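Local coordinates for protein putative peptidyl-arginine deiminase (Chlorobium tepidum, PDB 1XKN) that probably acts as a deiminase on agmatine or peptidyl-arginine and binds a sodium ion in this crystal form, at residues A[89-94]-A[130-135]; A[116-121]-A[151-156]. All coordinates share one frame; numbering follows the deposited sequence.

Interaction 1. Residues A[89-94]-A[130-135]; sequences PTNDAW and YDDDNA. With NA (sodium ion), chain B.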
# COMPACT_ATOMS: atom_id res chain seq x y z
N PRO A 89 -0.87 -18.88 5.44
CA PRO A 89 -1.18 -18.31 6.75
C PRO A 89 -0.76 -16.86 6.92
O PRO A 89 0.27 -16.43 6.41
CB PRO A 89 -0.44 -19.24 7.71
CG PRO A 89 0.75 -19.66 6.92
CD PRO A 89 0.15 -19.94 5.55
N THR A 90 -1.59 -16.11 7.64
CA THR A 90 -1.32 -14.71 7.91
C THR A 90 -1.76 -14.42 9.34
O THR A 90 -2.61 -15.13 9.89
CB THR A 90 -2.11 -13.77 6.97
OG1 THR A 90 -3.51 -13.85 7.27
CG2 THR A 90 -1.89 -14.16 5.51
N ASN A 91 -1.17 -13.39 9.94
CA ASN A 91 -1.54 -13.00 11.29
C ASN A 91 -2.49 -11.82 11.20
O ASN A 91 -3.46 -11.74 11.96
CB ASN A 91 -0.30 -12.61 12.10
CG ASN A 91 0.67 -13.76 12.27
OD1 ASN A 91 1.74 -13.78 11.66
ND2 ASN A 91 0.30 -14.74 13.10
N ASP A 92 -2.21 -10.91 10.27
CA ASP A 92 -3.06 -9.74 10.05
C ASP A 92 -3.38 -9.59 8.56
O ASP A 92 -2.88 -10.36 7.74
CB ASP A 92 -2.40 -8.45 10.58
CG ASP A 92 -1.07 -8.14 9.91
OD1 ASP A 92 -0.96 -8.23 8.67
OD2 ASP A 92 -0.12 -7.76 10.64
N ALA A 93 -4.20 -8.60 8.21
CA ALA A 93 -4.60 -8.39 6.82
C ALA A 93 -3.84 -7.28 6.09
O ALA A 93 -4.21 -6.92 4.98
CB ALA A 93 -6.10 -8.12 6.76
N TRP A 94 -2.79 -6.75 6.71
CA TRP A 94 -2.03 -5.66 6.11
C TRP A 94 -1.03 -6.12 5.05
O TRP A 94 0.19 -5.99 5.21
CB TRP A 94 -1.33 -4.88 7.23
CG TRP A 94 -2.26 -4.61 8.38
CD1 TRP A 94 -2.07 -4.96 9.69
CD2 TRP A 94 -3.54 -3.96 8.33
NE1 TRP A 94 -3.15 -4.58 10.45
CE2 TRP A 94 -4.07 -3.96 9.64
CE3 TRP A 94 -4.30 -3.38 7.30
CZ2 TRP A 94 -5.31 -3.41 9.95
CZ3 TRP A 94 -5.54 -2.83 7.61
CH2 TRP A 94 -6.04 -2.85 8.93
N TYR A 130 3.70 -12.25 14.64
CA TYR A 130 3.74 -11.78 13.27
C TYR A 130 4.65 -12.64 12.39
O TYR A 130 5.06 -12.22 11.32
CB TYR A 130 4.19 -10.31 13.23
CG TYR A 130 5.49 -10.03 13.96
CD1 TYR A 130 6.71 -10.42 13.43
CD2 TYR A 130 5.48 -9.37 15.19
CE1 TYR A 130 7.91 -10.14 14.10
CE2 TYR A 130 6.66 -9.09 15.86
CZ TYR A 130 7.87 -9.48 15.31
OH TYR A 130 9.04 -9.20 15.99
N ASP A 131 4.95 -13.85 12.85
CA ASP A 131 5.81 -14.73 12.07
C ASP A 131 5.19 -15.17 10.74
O ASP A 131 5.90 -15.31 9.75
CB ASP A 131 6.26 -15.96 12.87
CG ASP A 131 5.10 -16.79 13.38
OD1 ASP A 131 5.14 -18.04 13.20
OD2 ASP A 131 4.15 -16.22 13.96
N ASP A 132 3.88 -15.39 10.70
CA ASP A 132 3.27 -15.79 9.45
C ASP A 132 3.24 -14.62 8.48
O ASP A 132 3.50 -14.79 7.29
CB ASP A 132 1.87 -16.37 9.66
CG ASP A 132 1.91 -17.80 10.15
OD1 ASP A 132 2.75 -18.58 9.65
OD2 ASP A 132 1.08 -18.17 11.02
N ASP A 133 2.93 -13.42 8.97
CA ASP A 133 2.92 -12.24 8.10
C ASP A 133 4.30 -12.08 7.49
O ASP A 133 4.44 -11.81 6.29
CB ASP A 133 2.61 -10.96 8.88
CG ASP A 133 1.20 -10.91 9.40
OD1 ASP A 133 0.31 -11.54 8.78
OD2 ASP A 133 0.97 -10.22 10.41
N ASN A 134 5.33 -12.22 8.32
CA ASN A 134 6.71 -12.07 7.88
C ASN A 134 7.07 -13.13 6.82
O ASN A 134 7.93 -12.90 5.98
CB ASN A 134 7.64 -12.17 9.09
CG ASN A 134 9.01 -11.54 8.85
OD1 ASN A 134 9.14 -10.59 8.09
ND2 ASN A 134 10.02 -12.05 9.53
N ALA A 135 6.38 -14.27 6.85
CA ALA A 135 6.64 -15.35 5.90
C ALA A 135 5.83 -15.27 4.61
O ALA A 135 6.09 -16.01 3.67
CB ALA A 135 6.40 -16.70 6.58
NA NA B . 9.31 -10.81 5.49
O HOH W 1 2.85 -16.89 5.70
O HOH W 2 -1.76 -17.63 11.04
O HOH W 3 11.24 -12.54 6.27
O HOH W 4 7.31 -9.22 4.89

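Interaction 2. Residues A[116-121]-A[151-156]; sequences MNWEYN and TGMVLE. With NA (sodium ion), chain B.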
# COMPACT_ATOMS: atom_id res chain seq x y z
N MSE A 116 11.23 -9.20 -3.32
CA MSE A 116 12.20 -8.61 -2.42
C MSE A 116 11.60 -8.68 -1.02
O MSE A 116 10.70 -7.91 -0.67
CB MSE A 116 12.48 -7.16 -2.83
CG MSE A 116 13.60 -6.47 -2.05
SE MSE A 116 15.27 -7.46 -2.10
CE MSE A 116 15.58 -7.32 -4.01
N ASN A 117 12.09 -9.64 -0.25
CA ASN A 117 11.61 -9.90 1.10
C ASN A 117 12.26 -9.04 2.19
O ASN A 117 13.42 -9.24 2.53
CB ASN A 117 11.83 -11.38 1.40
CG ASN A 117 11.36 -11.77 2.77
OD1 ASN A 117 10.21 -11.51 3.12
ND2 ASN A 117 12.22 -12.41 3.54
N TRP A 118 11.49 -8.09 2.72
CA TRP A 118 11.99 -7.24 3.80
C TRP A 118 11.46 -7.86 5.08
O TRP A 118 10.60 -8.73 5.02
CB TRP A 118 11.44 -5.81 3.70
CG TRP A 118 11.82 -5.11 2.44
CD1 TRP A 118 11.18 -5.17 1.24
CD2 TRP A 118 12.98 -4.30 2.23
NE1 TRP A 118 11.86 -4.45 0.29
CE2 TRP A 118 12.98 -3.91 0.87
CE3 TRP A 118 14.03 -3.86 3.05
CZ2 TRP A 118 13.98 -3.10 0.32
CZ3 TRP A 118 15.03 -3.06 2.50
CH2 TRP A 118 14.99 -2.69 1.15
N GLU A 119 11.95 -7.42 6.23
CA GLU A 119 11.45 -7.96 7.48
C GLU A 119 10.22 -7.19 7.92
O GLU A 119 10.04 -6.03 7.57
CB GLU A 119 12.53 -7.88 8.57
CG GLU A 119 13.67 -8.84 8.34
CD GLU A 119 13.21 -10.28 8.31
OE1 GLU A 119 12.76 -10.79 9.36
OE2 GLU A 119 13.29 -10.91 7.23
N TYR A 120 9.37 -7.85 8.70
CA TYR A 120 8.15 -7.25 9.21
C TYR A 120 8.13 -7.47 10.71
O TYR A 120 8.48 -8.57 11.18
CB TYR A 120 6.92 -7.91 8.58
CG TYR A 120 5.59 -7.35 9.04
CD1 TYR A 120 5.19 -6.07 8.68
CD2 TYR A 120 4.71 -8.12 9.81
CE1 TYR A 120 3.96 -5.55 9.08
CE2 TYR A 120 3.47 -7.61 10.22
CZ TYR A 120 3.10 -6.33 9.84
OH TYR A 120 1.88 -5.82 10.23
N ASN A 121 7.76 -6.45 11.48
CA ASN A 121 7.68 -6.61 12.93
C ASN A 121 6.45 -5.95 13.56
O ASN A 121 6.52 -5.43 14.66
CB ASN A 121 8.97 -6.11 13.61
CG ASN A 121 9.15 -4.59 13.56
OD1 ASN A 121 10.10 -4.06 14.14
ND2 ASN A 121 8.24 -3.90 12.90
N THR A 151 16.47 -9.03 2.52
CA THR A 151 17.30 -7.90 2.91
C THR A 151 17.74 -7.90 4.37
O THR A 151 18.78 -7.35 4.71
CB THR A 151 16.56 -6.57 2.70
OG1 THR A 151 15.51 -6.46 3.67
CG2 THR A 151 15.97 -6.51 1.30
N GLY A 152 16.92 -8.50 5.23
CA GLY A 152 17.24 -8.55 6.64
C GLY A 152 16.89 -7.25 7.35
O GLY A 152 17.16 -7.10 8.54
N MSE A 153 16.30 -6.32 6.61
CA MSE A 153 15.92 -5.02 7.16
C MSE A 153 14.40 -4.89 7.24
O MSE A 153 13.69 -5.33 6.34
CB MSE A 153 16.48 -3.89 6.28
CG MSE A 153 16.16 -2.48 6.77
SE MSE A 153 16.80 -1.08 5.58
CE MSE A 153 15.09 -0.49 4.88
N VAL A 154 13.90 -4.30 8.33
CA VAL A 154 12.47 -4.11 8.49
C VAL A 154 12.00 -2.98 7.59
O VAL A 154 12.57 -1.88 7.60
CB VAL A 154 12.11 -3.76 9.96
CG1 VAL A 154 10.63 -3.41 10.08
CG2 VAL A 154 12.45 -4.94 10.87
N LEU A 155 10.96 -3.25 6.80
CA LEU A 155 10.40 -2.25 5.91
C LEU A 155 8.98 -2.65 5.52
O LEU A 155 8.74 -3.80 5.13
CB LEU A 155 11.24 -2.11 4.63
CG LEU A 155 10.78 -1.01 3.68
CD1 LEU A 155 11.06 0.35 4.32
CD2 LEU A 155 11.50 -1.12 2.34
N GLU A 156 8.05 -1.71 5.64
CA GLU A 156 6.67 -1.96 5.26
C GLU A 156 6.43 -1.26 3.93
O GLU A 156 6.91 -0.15 3.71
CB GLU A 156 5.70 -1.38 6.30
CG GLU A 156 5.80 -2.01 7.68
CD GLU A 156 6.49 -1.10 8.68
OE1 GLU A 156 7.26 -1.62 9.51
OE2 GLU A 156 6.24 0.12 8.64
NA NA B . 9.31 -10.81 5.49
O HOH W 5 14.55 -10.05 5.00
O HOH W 3 11.24 -12.54 6.27
O HOH W 4 7.31 -9.22 4.89

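Interaction 1. Residues A[89-94]-A[130-135]
Asp133 grips the backbone of Asn91 and Asp92 with its carboxylate. Asp133 CB lies 4.1 Å from Asn91 OD1. Its CG stands beside its own backbone N and anti to the carbonyl carbon (chi1 -68°), and from there the carboxylate meets the 89-94 loop. OD1 accepts two backbone N-H groups. Asn91 N, 2.6 Å from Asp133 OD1, comes from above the carboxylate plane. Asp92 N, 3.0 Å from Asp133 OD1, lies on the syn lone pair in a nearly straight bond (170°). Asp133 OD2 takes a weak bond from Asp92 N and sits 2.7 Å from Asp92 OD2, with no hydrogen bond between the two acidic oxygens. Asp92 OD2 is bonded to Tyr120 OH, and Asp92 OD1 accepts from Trp94 N in an Asx turn just before helix 95-98.

The grip is reciprocal at the N-terminal end of helix 131-144. Asn91 OD1 accepts from Asp133 N at 3.0 Å, and more weakly from Asp132 N. The Asp132 carboxylate packs on the proline ring, with OD1 3.6 Å from Pro89 CG. One water joins Pro89 O to Asp132 O, and another joins Thr90 O to Asp132 OD2.

Interaction 2. Residues A[116-121]-A[151-156]
Trp118 and Leu155 come together through their first torsions. Trp118 CG is anti to its carbonyl carbon (chi1 -61°), and Leu155 CG is anti to its backbone N (chi1 -176°). The two side chains run side by side in the same direction. Leu155 CD2 makes a CH-pi contact over the centre of the six-membered ring of Trp118, 3.5 Å from the centroid. On the opposite face Thr151 CG2 makes a second CH-pi contact, offset toward the rim. The indole is thus held between a leucine and a threonine methyl. The selenomethionine Met153 approaches obliquely, with CE 3.5 Å from Trp118 CZ3. The indole NE1 bonds to Asn101 OD1.

Thr151 OG1 is 3.1 Å from Trp118 CE3 and accepts from Met153 N, which makes an ST turn. The chain turns a corner at Met153. Glu119 N still reaches Met153 O at 2.7 Å, and Leu155 N bonds to Glu119 O at 3.0 Å. Before the corner, Thr151 N bonds to Asn117 O.

On the sodium side, Asn117 OD1 (2.6 Å) and Trp118 O (2.5 Å) bind the ion. A water on the ion links Asn117 ND2, also bonded to Ser150 OG, to Glu119 OE2, and Glu119 OE1 bonds to Asn134 ND2. The parallel pairing of strands 110-119 and 148-152, at the margin of a mixed sheet, is carried past the corner by the Glu119-Val154 bridge.

Overall arrangement
Interactions 1 and 2 have centres about 13 Å apart and meet at the sodium ion and Tyr120. The ion joins helix 131-144 to strand 110-119. Asn134 supplies both its O (2.5 Å from the sodium) and its OD1 (2.6 Å from the sodium). Asn117 and Trp118 supply the other two protein ligands, and two waters complete the six. Asn134 OD1 is also 2.8 Å from Tyr120 N, a probable hydrogen bond. Tyr120 then reaches on to interaction 1, with its OH 2.8 Å from Asp92 OD2 and its CE2 3.6 Å from Asp133 OD2. The segments alternate along the chain, and helix 131-144 is followed directly by strand 148-152.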